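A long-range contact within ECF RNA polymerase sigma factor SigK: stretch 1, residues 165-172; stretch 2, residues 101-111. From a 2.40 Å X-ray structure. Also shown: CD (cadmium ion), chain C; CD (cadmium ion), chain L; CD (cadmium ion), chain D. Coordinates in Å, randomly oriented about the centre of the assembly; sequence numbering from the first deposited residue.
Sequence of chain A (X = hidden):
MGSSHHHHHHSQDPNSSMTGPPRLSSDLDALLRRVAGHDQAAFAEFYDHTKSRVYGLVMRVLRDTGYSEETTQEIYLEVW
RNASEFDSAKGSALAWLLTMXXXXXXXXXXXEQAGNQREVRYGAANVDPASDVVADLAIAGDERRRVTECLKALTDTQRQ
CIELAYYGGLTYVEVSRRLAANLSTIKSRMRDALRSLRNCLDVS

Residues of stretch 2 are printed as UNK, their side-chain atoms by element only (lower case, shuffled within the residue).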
# COMPACT_ATOMS: atom_id res chain seq x y z
N ALA A 165 -9.26 7.52 -3.24
CA ALA A 165 -9.21 6.23 -2.54
C ALA A 165 -7.88 6.00 -1.85
O ALA A 165 -7.83 5.77 -0.64
CB ALA A 165 -9.49 5.09 -3.51
N TYR A 166 -6.80 6.07 -2.62
CA TYR A 166 -5.47 5.77 -2.10
C TYR A 166 -4.96 6.88 -1.18
O TYR A 166 -4.76 6.66 0.00
CB TYR A 166 -4.49 5.49 -3.25
CG TYR A 166 -3.19 4.87 -2.82
CD1 TYR A 166 -3.12 3.53 -2.44
CD2 TYR A 166 -2.01 5.61 -2.81
CE1 TYR A 166 -1.92 2.96 -2.04
CE2 TYR A 166 -0.81 5.05 -2.41
CZ TYR A 166 -0.77 3.73 -2.03
OH TYR A 166 0.43 3.18 -1.65
N TYR A 167 -4.77 8.09 -1.72
CA TYR A 167 -4.23 9.19 -0.91
C TYR A 167 -5.23 9.80 0.07
O TYR A 167 -4.88 10.09 1.21
CB TYR A 167 -3.63 10.27 -1.80
CG TYR A 167 -2.43 9.79 -2.58
CD1 TYR A 167 -1.35 9.18 -1.93
CD2 TYR A 167 -2.37 9.92 -3.97
CE1 TYR A 167 -0.25 8.73 -2.64
CE2 TYR A 167 -1.27 9.47 -4.69
CZ TYR A 167 -0.21 8.88 -4.02
OH TYR A 167 0.88 8.43 -4.72
N GLY A 168 -6.48 9.98 -0.37
CA GLY A 168 -7.53 10.55 0.47
C GLY A 168 -8.10 9.58 1.50
O GLY A 168 -8.78 10.00 2.44
N GLY A 169 -7.84 8.29 1.32
CA GLY A 169 -8.27 7.26 2.26
C GLY A 169 -9.74 6.87 2.18
O GLY A 169 -10.24 6.16 3.05
N LEU A 170 -10.43 7.31 1.12
CA LEU A 170 -11.84 7.00 0.95
C LEU A 170 -12.03 5.55 0.49
O LEU A 170 -11.21 5.01 -0.26
CB LEU A 170 -12.50 7.94 -0.07
CG LEU A 170 -12.89 9.34 0.41
CD1 LEU A 170 -11.67 10.20 0.71
CD2 LEU A 170 -13.77 10.02 -0.63
N THR A 171 -13.12 4.93 0.94
CA THR A 171 -13.51 3.61 0.46
C THR A 171 -14.17 3.77 -0.91
O THR A 171 -14.66 4.85 -1.23
CB THR A 171 -14.50 2.90 1.41
OG1 THR A 171 -15.75 3.59 1.39
CG2 THR A 171 -13.96 2.87 2.84
N TYR A 172 -14.20 2.71 -1.71
CA TYR A 172 -14.79 2.80 -3.05
C TYR A 172 -16.27 3.18 -3.00
O TYR A 172 -16.78 3.82 -3.92
CB TYR A 172 -14.58 1.50 -3.84
CG TYR A 172 -15.54 0.38 -3.51
CD1 TYR A 172 -15.32 -0.45 -2.41
CD2 TYR A 172 -16.66 0.14 -4.30
CE1 TYR A 172 -16.19 -1.48 -2.11
CE2 TYR A 172 -17.53 -0.89 -4.00
CZ TYR A 172 -17.29 -1.70 -2.91
OH TYR A 172 -18.16 -2.73 -2.61
N UNK A 101 1.98 -0.15 5.55
CA UNK A 101 2.17 1.27 5.87
C UNK A 101 0.95 2.09 5.45
O UNK A 101 0.47 2.95 6.20
c UNK A 101 3.41 1.81 5.19
N UNK A 102 0.45 1.81 4.25
CA UNK A 102 -0.74 2.47 3.74
C UNK A 102 -1.97 2.13 4.56
O UNK A 102 -2.79 3.00 4.87
n UNK A 102 -1.94 4.08 1.14
c UNK A 102 -2.10 2.82 1.65
c UNK A 102 -3.09 4.51 0.66
c UNK A 102 -3.40 2.50 1.46
c UNK A 102 -0.98 2.07 2.29
n UNK A 102 -3.99 3.56 0.84
N UNK A 103 -2.11 0.85 4.89
CA UNK A 103 -3.23 0.38 5.70
C UNK A 103 -3.27 1.11 7.04
O UNK A 103 -4.34 1.48 7.51
c UNK A 103 -3.91 -3.15 7.18
c UNK A 103 -5.83 -4.50 8.00
c UNK A 103 -3.13 -1.13 5.92
c UNK A 103 -4.23 -1.72 6.78
n UNK A 103 -6.07 -4.98 6.78
n UNK A 103 -6.59 -4.88 9.01
n UNK A 103 -4.82 -3.65 8.21
N UNK A 104 -2.09 1.31 7.63
CA UNK A 104 -1.98 1.96 8.94
C UNK A 104 -2.28 3.46 8.86
O UNK A 104 -2.99 3.99 9.71
c UNK A 104 0.52 -0.54 12.92
n UNK A 104 0.16 0.13 14.01
n UNK A 104 0.56 -1.87 12.98
c UNK A 104 -0.49 2.04 11.02
n UNK A 104 0.83 0.08 11.79
c UNK A 104 -0.59 1.73 9.53
c UNK A 104 0.83 1.53 11.59
N UNK A 105 -1.76 4.12 7.83
CA UNK A 105 -1.99 5.55 7.63
C UNK A 105 -3.46 5.85 7.32
O UNK A 105 -4.05 6.78 7.89
c UNK A 105 -1.11 6.08 6.51
N UNK A 106 -4.05 5.08 6.41
CA UNK A 106 -5.45 5.24 6.03
C UNK A 106 -6.36 5.01 7.24
O UNK A 106 -7.30 5.76 7.47
c UNK A 106 -5.31 4.86 3.55
c UNK A 106 -7.34 4.07 4.79
c UNK A 106 -5.84 4.30 4.87
N UNK A 107 -6.07 3.96 8.00
CA UNK A 107 -6.78 3.68 9.24
C UNK A 107 -6.75 4.90 10.18
O UNK A 107 -7.76 5.25 10.78
c UNK A 107 -6.63 2.31 11.37
o UNK A 107 -7.59 1.55 11.60
c UNK A 107 -6.16 2.46 9.94
o UNK A 107 -6.03 2.94 12.27
N UNK A 108 -5.58 5.52 10.30
CA UNK A 108 -5.39 6.71 11.13
C UNK A 108 -6.37 7.82 10.75
O UNK A 108 -6.93 8.49 11.62
c UNK A 108 -3.31 7.71 12.28
c UNK A 108 -2.93 6.53 13.17
c UNK A 108 -1.63 7.61 14.99
n UNK A 108 -2.70 8.29 15.41
c UNK A 108 -3.96 7.24 10.99
n UNK A 108 -0.47 7.76 15.61
n UNK A 108 -1.72 6.79 13.94
N UNK A 109 -6.57 8.01 9.45
CA UNK A 109 -7.50 9.02 8.93
C UNK A 109 -8.96 8.65 9.20
O UNK A 109 -9.76 9.50 9.59
c UNK A 109 -8.40 10.11 6.82
c UNK A 109 -7.29 9.24 7.41
c UNK A 109 -5.93 9.87 7.15
N UNK A 110 -9.31 7.38 8.99
CA UNK A 110 -10.69 6.92 9.16
C UNK A 110 -11.08 6.79 10.63
O UNK A 110 -12.07 7.38 11.07
c UNK A 110 -10.67 3.17 4.21
c UNK A 110 -10.94 5.68 6.95
n UNK A 110 -10.33 3.25 2.93
c UNK A 110 -10.91 5.59 8.46
n UNK A 110 -10.83 4.28 4.93
c UNK A 110 -11.19 4.32 6.34
n UNK A 110 -10.85 1.98 4.77
N UNK A 111 -10.32 5.99 11.38
CA UNK A 111 -10.61 5.78 12.80
C UNK A 111 -10.67 7.11 13.56
O UNK A 111 -11.50 7.27 14.46
c UNK A 111 -9.59 4.83 13.46
s UNK A 111 -9.86 3.07 13.10
CD CD C . -7.24 2.96 14.38
CD CD L . -9.28 0.37 10.33
CD CD D . -11.15 2.65 14.86
O HOH W 1 -5.94 5.32 14.81

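Position 101 has a single side-chain carbon. It lies out of reach of stretch 1. One carbon means alanine, A101.

Position 102 has one carbon and then a five-membered ring of three carbons and two nitrogens. The ring lies over one face of the Y166 ring. Such a ring belongs to histidine, H102. The two rings form an offset stack, with centroids 3.8 Å apart and planes at 8°.

Position 103 has three carbons, a nitrogen, and a carbon carrying two more nitrogens. It touches nothing on stretch 1. The guanidinium group identifies arginine, R103, with its first three chi angles all t.

Position 104 has the same atoms, three carbons and then a guanidinium group. It too is out of reach of stretch 1. It is arginine, R104, and its guanidinium is hydrogen-bonded elsewhere in the structure.

Position 105 has one side-chain carbon and no contact with stretch 1. It is alanine, A105. Its backbone N bonds to A101 O at 3.0 Å, a regular helical turn.

Position 106 has three carbons, the first carrying the other two. They approach the backbone oxygens of Y166 and G169. Branching at the first carbon, with no oxygen, gives valine, V106. Its CG2 is 4.0 Å from Y166 O, and its CG1 is 4.0 Å from G169 O.

Position 107 has two carbons, the second carrying two oxygens. It does not reach stretch 1. A carboxylate after one carbon is aspartate, D107. Its OD1 binds the chain C cadmium at 2.4 Å, and its OD2 binds the chain L cadmium at 2.4 Å.

Position 108 has three carbons, a nitrogen, and a carbon with two further nitrogens. It stays clear of stretch 1. It is arginine, R108.

Position 109 has three carbons, again branched at the first. One lies near the backbone oxygen of G168. It is valine, V109, with CG1 4.4 Å from G168 O.

Position 110 has three carbons, a nitrogen, and a carbon carrying two nitrogens. The nitrogen-rich end meets G169, L170 and T171. It is arginine, R110. Its NE donates to G169 O at 2.7 Å, and its NH2 donates to the same G169 O at 2.9 Å.

Position 111 has one carbon and then a sulfur, with no contact to stretch 1. It is cysteine, C111. Its SG binds the chain D cadmium at 2.2 Å.

The contact uses one side of the stretch 2 helix. H102, V106, V109 and R110 all point CA-to-CB toward stretch 1. The closest backbone approach is G169 CA to V106 CA, 5.1 Å. G169 has positive phi, which favours glycine, and an ideal CB there would lie 3.9 Å from V106 CG1. R110 holds G169 O at its guanidinium edge, while T171 CG2 packs over one face, 3.6 Å from R110 CZ. Aromatic stacking, valine packing and paired hydrogen bonds together bury 342 Å².

Stretch 2, residues 101-111: AHRRAVDRVRC
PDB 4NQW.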